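Local coordinates for protein Dhd127_b (Synthetic construct, PDB 6DLM) that forms one half of a computationally designed heterodimer, a helical hairpin built to pair through coiled-coil packing with its partner chain Dhd127_a, at residues H17-R20 and L21-E24; Y6-K9 and D10-D13. All coordinates share one frame; numbering follows the deposited sequence.

From the N terminus the chain enters helix 7-37 at Y6, and interaction 2 (Y6-K9 with D10-D13) spans the N-cap and roughly the first two turns. Interaction 1 (H17-R20 with L21-E24) follows further along the same helix, the two centres about 16 Å apart. Both are local, each within one unbroken run of chain, so neither closes a loop; they stand in series without nesting or crossing. What they share is the division of the helix surface: the buried apolar side chains face helix 44-75 of the hairpin and the chain of Dhd127_a. Interaction 2 lies near the end of the hairpin, about 20 Å from the chain centre, and interaction 1 about 5 Å from it.

Interaction 1: residues H17-R20 and L21-E24; sequences HLLR and LIEE
Four consecutive i to i+4 backbone hydrogen bonds join H17-R20 to L21-E24 as about two turns of one continuous alpha helix of the designed coiled coil, the tightest from E23 N to L19 O at 2.8 Å. On the buried side I22 is the meeting point: its CD1 reaches CG of L18 at 4.1 Å, one turn back, and CD2 of L19 at 4.2 Å, three residues back. L18 turns its CG away from its own backbone N (chi1 -180°), which carries the branch up the helix toward I22, and the two side chains cross at a slant. This apolar patch faces two ways, L18 packing on N67 of helix 44-75 while I22 packs on L18 of the chain of Dhd127_a. L21 packs on I56 and E59 of helix 44-75. E23, whose CG lies 3.1 Å from L19 O, belongs to the dimer interface, where its OE1 forms a salt bridge with R64 of the chain of Dhd127_a. At the solvent side R20, bent at chi3 (-71°), folds back along the preceding turn, and one face of its guanidinium lies over H17 N, 3.6 Å from the plane and nearer the edge of the group than its middle.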
ATOM      1  N   HIS B  17     -10.825   2.325   5.806  1.00 20.11           N
ATOM      2  CA  HIS B  17     -11.103   2.911   4.509  1.00 18.14           C
ATOM      3  C   HIS B  17      -9.795   3.022   3.712  1.00 20.78           C
ATOM      4  O   HIS B  17      -9.768   2.691   2.537  1.00 19.42           O
ATOM      5  CB  HIS B  17     -11.714   4.291   4.677  1.00 18.68           C
ATOM      6  CG  HIS B  17     -12.003   4.986   3.387  1.00 18.64           C
ATOM      7  ND1 HIS B  17     -13.156   4.769   2.668  1.00 36.97           N
ATOM      8  CD2 HIS B  17     -11.298   5.909   2.696  1.00 26.76           C
ATOM      9  CE1 HIS B  17     -13.143   5.520   1.583  1.00 34.56           C
ATOM     10  NE2 HIS B  17     -12.024   6.218   1.574  1.00 26.13           N
ATOM     11  N   LEU B  18      -8.732   3.454   4.375  1.00 15.20           N
ATOM     12  CA  LEU B  18      -7.430   3.558   3.728  1.00 15.54           C
ATOM     13  C   LEU B  18      -6.933   2.187   3.259  1.00 13.83           C
ATOM     14  O   LEU B  18      -6.430   2.074   2.156  1.00 16.38           O
ATOM     15  CB  LEU B  18      -6.417   4.204   4.669  1.00 13.32           C
ATOM     16  CG  LEU B  18      -4.991   4.394   4.154  1.00 20.08           C
ATOM     17  CD1 LEU B  18      -4.963   5.158   2.851  1.00 27.63           C
ATOM     18  CD2 LEU B  18      -4.144   5.110   5.188  1.00 29.49           C
ATOM     19  N   LEU B  19      -7.108   1.161   4.084  1.00 14.19           N
ATOM     20  CA  LEU B  19      -6.702  -0.185   3.698  1.00 12.76           C
ATOM     21  C   LEU B  19      -7.472  -0.654   2.445  1.00 14.33           C
ATOM     22  O   LEU B  19      -6.902  -1.298   1.591  1.00 16.22           O
ATOM     23  CB  LEU B  19      -6.898  -1.175   4.844  1.00 16.05           C
ATOM     24  CG  LEU B  19      -5.919  -1.046   6.012  1.00 16.34           C
ATOM     25  CD1 LEU B  19      -6.141  -2.187   6.989  1.00 20.51           C
ATOM     26  CD2 LEU B  19      -4.479  -1.034   5.528  1.00 22.27           C
ATOM     27  N   ARG B  20      -8.748  -0.320   2.345  1.00 16.42           N
ATOM     28  CA  ARG B  20      -9.501  -0.698   1.157  1.00 16.40           C
ATOM     29  C   ARG B  20      -8.905  -0.035  -0.097  1.00 18.81           C
ATOM     30  O   ARG B  20      -8.774  -0.686  -1.119  1.00 20.53           O
ATOM     31  CB  ARG B  20     -10.982  -0.370   1.317  1.00 19.52           C
ATOM     32  CG  ARG B  20     -11.699  -1.364   2.212  1.00 26.82           C
ATOM     33  CD  ARG B  20     -13.206  -1.195   2.204  1.00 21.87           C
ATOM     34  NE  ARG B  20     -13.632   0.011   2.888  1.00 28.31           N
ATOM     35  CZ  ARG B  20     -13.808   0.101   4.199  1.00 27.60           C
ATOM     36  NH1 ARG B  20     -13.584  -0.947   4.969  1.00 27.46           N
ATOM     37  NH2 ARG B  20     -14.201   1.240   4.738  1.00 26.04           N
ATOM     38  N   LEU B  21      -8.547   1.239  -0.012  1.00 15.78           N
ATOM     39  CA  LEU B  21      -7.892   1.903  -1.140  1.00 12.27           C
ATOM     40  C   LEU B  21      -6.528   1.251  -1.449  1.00 14.73           C
ATOM     41  O   LEU B  21      -6.189   1.056  -2.599  1.00 12.56           O
ATOM     42  CB  LEU B  21      -7.725   3.392  -0.875  1.00 22.81           C
ATOM     43  CG  LEU B  21      -7.335   4.259  -2.070  1.00 26.33           C
ATOM     44  CD1 LEU B  21      -8.310   4.110  -3.224  1.00 25.52           C
ATOM     45  CD2 LEU B  21      -7.250   5.708  -1.646  1.00 28.38           C
ATOM     46  N   ILE B  22      -5.773   0.919  -0.411  1.00 11.64           N
ATOM     47  CA  ILE B  22      -4.490   0.255  -0.595  1.00 12.42           C
ATOM     48  C   ILE B  22      -4.669  -1.108  -1.275  1.00 13.60           C
ATOM     49  O   ILE B  22      -3.924  -1.455  -2.166  1.00 14.08           O
ATOM     50  CB  ILE B  22      -3.773   0.080   0.753  1.00 12.31           C
ATOM     51  CG1 ILE B  22      -3.263   1.437   1.240  1.00 11.31           C
ATOM     52  CG2 ILE B  22      -2.627  -0.905   0.626  1.00 16.57           C
ATOM     53  CD1 ILE B  22      -2.645   1.405   2.616  1.00 15.10           C
ATOM     54  N   GLU B  23      -5.658  -1.873  -0.844  1.00 16.56           N
ATOM     55  CA  GLU B  23      -5.931  -3.154  -1.490  1.00 14.29           C
ATOM     56  C   GLU B  23      -6.342  -2.940  -2.967  1.00 12.91           C
ATOM     57  O   GLU B  23      -5.973  -3.727  -3.817  1.00 16.75           O
ATOM     58  CB  GLU B  23      -6.921  -3.983  -0.684  1.00 21.27           C
ATOM     59  CG  GLU B  23      -6.374  -4.252   0.714  1.00 25.07           C
ATOM     60  CD  GLU B  23      -6.787  -5.590   1.285  1.00 44.17           C
ATOM     61  OE1 GLU B  23      -5.930  -6.274   1.875  1.00 38.20           O
ATOM     62  OE2 GLU B  23      -7.967  -5.960   1.144  1.00 65.51           O
ATOM     63  N   GLU B  24      -7.066  -1.869  -3.248  1.00 16.51           N
ATOM     64  CA  GLU B  24      -7.406  -1.553  -4.628  1.00 14.86           C
ATOM     65  C   GLU B  24      -6.111  -1.307  -5.426  1.00 14.29           C
ATOM     66  O   GLU B  24      -5.992  -1.762  -6.550  1.00 11.78           O
ATOM     67  CB  GLU B  24      -8.299  -0.320  -4.706  1.00 17.88           C
ATOM     68  CG  GLU B  24      -8.628   0.097  -6.129  1.00 23.89           C
ATOM     69  CD  GLU B  24      -9.713   1.163  -6.205  1.00 49.22           C
ATOM     70  OE1 GLU B  24     -10.450   1.339  -5.219  1.00 50.61           O
ATOM     71  OE2 GLU B  24      -9.835   1.819  -7.256  1.00 46.10           O
TER

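Interaction 2: residues Y6-K9 and D10-D13; sequences YIIK and DILD
K9 and D13 join in an i to i+4 salt bridge within the first two turns of helix 7-37, one of the helices of this designed coiled coil, with Y6 at the N-cap position. The K9 chain starts with CB beside the backbone, 3.2 Å from D10 N. CG is set opposite the backbone N (chi1 -172°), which sends the chain up the helix toward D13, and lies 3.8 Å from D13 OD2. CD and CE then pass D13 OD1, each at 3.6 Å; after a bend at chi2, a second at chi4 (56°) turns NZ along the helix to the D13 carboxylate. There K9 NZ hydrogen-bonds to D13 OD1 at 2.7 Å, on its syn lone pair, and weakly to D13 OD2 at 3.2 Å. Replacing D13 by an alanine removes both oxygens and would probably leave the ammonium of K9 without its mate and free to turn. Beneath this polar pair, D13 N donates to K9 O at 2.8 Å, whereas the bond from I11 N to I7 O is weak. The buried side is apolar: I8 and I11 pack on V74 of helix 44-75, while L12 reaches R71 of the chain of Dhd127_a. Within this apolar side, I8 CG2 meets L12 CD1 at 3.7 Å.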
ATOM      1  N   TYR B   6     -16.185   7.859  20.586  1.00 43.45           N
ATOM      2  CA  TYR B   6     -15.690   7.214  19.365  1.00 28.75           C
ATOM      3  C   TYR B   6     -14.404   7.793  18.769  1.00 27.50           C
ATOM      4  O   TYR B   6     -14.232   7.781  17.563  1.00 29.02           O
ATOM      5  CB  TYR B   6     -16.779   7.197  18.285  1.00 37.80           C
ATOM      6  CG  TYR B   6     -18.086   6.548  18.685  1.00 26.17           C
ATOM      7  CD1 TYR B   6     -19.085   7.277  19.307  1.00 33.24           C
ATOM      8  CD2 TYR B   6     -18.337   5.222  18.399  1.00 21.81           C
ATOM      9  CE1 TYR B   6     -20.281   6.693  19.660  1.00 34.53           C
ATOM     10  CE2 TYR B   6     -19.531   4.630  18.747  1.00 34.92           C
ATOM     11  CZ  TYR B   6     -20.502   5.374  19.375  1.00 31.50           C
ATOM     12  OH  TYR B   6     -21.692   4.788  19.717  1.00 34.93           O
ATOM     13  N   ILE B   7     -13.479   8.245  19.603  1.00 34.01           N
ATOM     14  CA  ILE B   7     -12.237   8.796  19.099  1.00 34.66           C
ATOM     15  C   ILE B   7     -11.440   7.686  18.420  1.00 23.63           C
ATOM     16  O   ILE B   7     -10.971   7.840  17.312  1.00 28.54           O
ATOM     17  CB  ILE B   7     -11.422   9.421  20.241  1.00 48.69           C
ATOM     18  CG1 ILE B   7     -11.072   8.362  21.277  1.00 54.53           C
ATOM     19  CG2 ILE B   7     -12.216  10.535  20.895  1.00 60.79           C
ATOM     20  CD1 ILE B   7     -10.093   8.840  22.322  1.00 74.85           C
ATOM     21  N   ILE B   8     -11.258   6.581  19.116  1.00 37.02           N
ATOM     22  CA  ILE B   8     -10.554   5.441  18.542  1.00 38.32           C
ATOM     23  C   ILE B   8     -11.302   4.840  17.347  1.00 23.41           C
ATOM     24  O   ILE B   8     -10.684   4.510  16.350  1.00 30.76           O
ATOM     25  CB  ILE B   8     -10.310   4.334  19.576  1.00 41.39           C
ATOM     26  CG1 ILE B   8      -9.382   4.843  20.683  1.00 40.03           C
ATOM     27  CG2 ILE B   8      -9.699   3.117  18.913  1.00 36.32           C
ATOM     28  CD1 ILE B   8      -8.226   5.669  20.173  1.00 39.20           C
ATOM     29  N   LYS B   9     -12.617   4.726  17.449  1.00 19.22           N
ATOM     30  CA  LYS B   9     -13.403   4.181  16.358  1.00 20.17           C
ATOM     31  C   LYS B   9     -13.246   5.048  15.093  1.00 17.92           C
ATOM     32  O   LYS B   9     -13.094   4.501  14.014  1.00 21.16           O
ATOM     33  CB  LYS B   9     -14.873   4.052  16.772  1.00 30.46           C
ATOM     34  CG  LYS B   9     -15.787   3.320  15.796  1.00 30.36           C
ATOM     35  CD  LYS B   9     -15.369   1.887  15.524  1.00 35.85           C
ATOM     36  CE  LYS B   9     -16.451   1.089  14.805  1.00 30.56           C
ATOM     37  NZ  LYS B   9     -16.901   1.688  13.522  1.00 22.24           N
ATOM     38  N   ASP B  10     -13.230   6.365  15.230  1.00 20.57           N
ATOM     39  CA  ASP B  10     -13.064   7.218  14.061  1.00 17.63           C
ATOM     40  C   ASP B  10     -11.727   6.948  13.356  1.00 16.15           C
ATOM     41  O   ASP B  10     -11.676   6.892  12.138  1.00 18.53           O
ATOM     42  CB  ASP B  10     -13.095   8.680  14.455  1.00 18.87           C
ATOM     43  CG  ASP B  10     -14.496   9.237  14.582  1.00 24.06           C
ATOM     44  OD1 ASP B  10     -15.468   8.549  14.243  1.00 15.37           O
ATOM     45  OD2 ASP B  10     -14.606  10.389  15.021  1.00 27.04           O
ATOM     46  N   ILE B  11     -10.663   6.811  14.130  1.00 17.64           N
ATOM     47  CA  ILE B  11      -9.358   6.500  13.562  1.00 19.78           C
ATOM     48  C   ILE B  11      -9.341   5.137  12.868  1.00 20.99           C
ATOM     49  O   ILE B  11      -8.830   5.008  11.768  1.00 24.58           O
ATOM     50  CB  ILE B  11      -8.295   6.439  14.660  1.00 30.25           C
ATOM     51  CG1 ILE B  11      -7.952   7.842  15.142  1.00 35.56           C
ATOM     52  CG2 ILE B  11      -7.057   5.719  14.151  1.00 41.10           C
ATOM     53  CD1 ILE B  11      -7.312   7.843  16.510  1.00 38.62           C
ATOM     54  N   LEU B  12      -9.891   4.131  13.528  1.00 21.62           N
ATOM     55  CA  LEU B  12      -9.961   2.802  12.952  1.00 14.62           C
ATOM     56  C   LEU B  12     -10.812   2.786  11.673  1.00 22.19           C
ATOM     57  O   LEU B  12     -10.430   2.156  10.701  1.00 18.20           O
ATOM     58  CB  LEU B  12     -10.518   1.814  13.967  1.00 18.00           C
ATOM     59  CG  LEU B  12      -9.650   1.628  15.210  1.00 24.78           C
ATOM     60  CD1 LEU B  12     -10.339   0.719  16.216  1.00 35.64           C
ATOM     61  CD2 LEU B  12      -8.288   1.088  14.830  1.00 33.10           C
ATOM     62  N   ASP B  13     -11.935   3.492  11.675  1.00 15.62           N
ATOM     63  CA  ASP B  13     -12.765   3.549  10.476  1.00 12.20           C
ATOM     64  C   ASP B  13     -11.981   4.170   9.312  1.00 14.02           C
ATOM     65  O   ASP B  13     -12.019   3.661   8.214  1.00 20.32           O
ATOM     66  CB  ASP B  13     -14.020   4.390  10.723  1.00 19.20           C
ATOM     67  CG  ASP B  13     -14.977   3.742  11.703  1.00 24.41           C
ATOM     68  OD1 ASP B  13     -14.769   2.569  12.046  1.00 21.65           O
ATOM     69  OD2 ASP B  13     -15.932   4.408  12.120  1.00 17.14           O
TER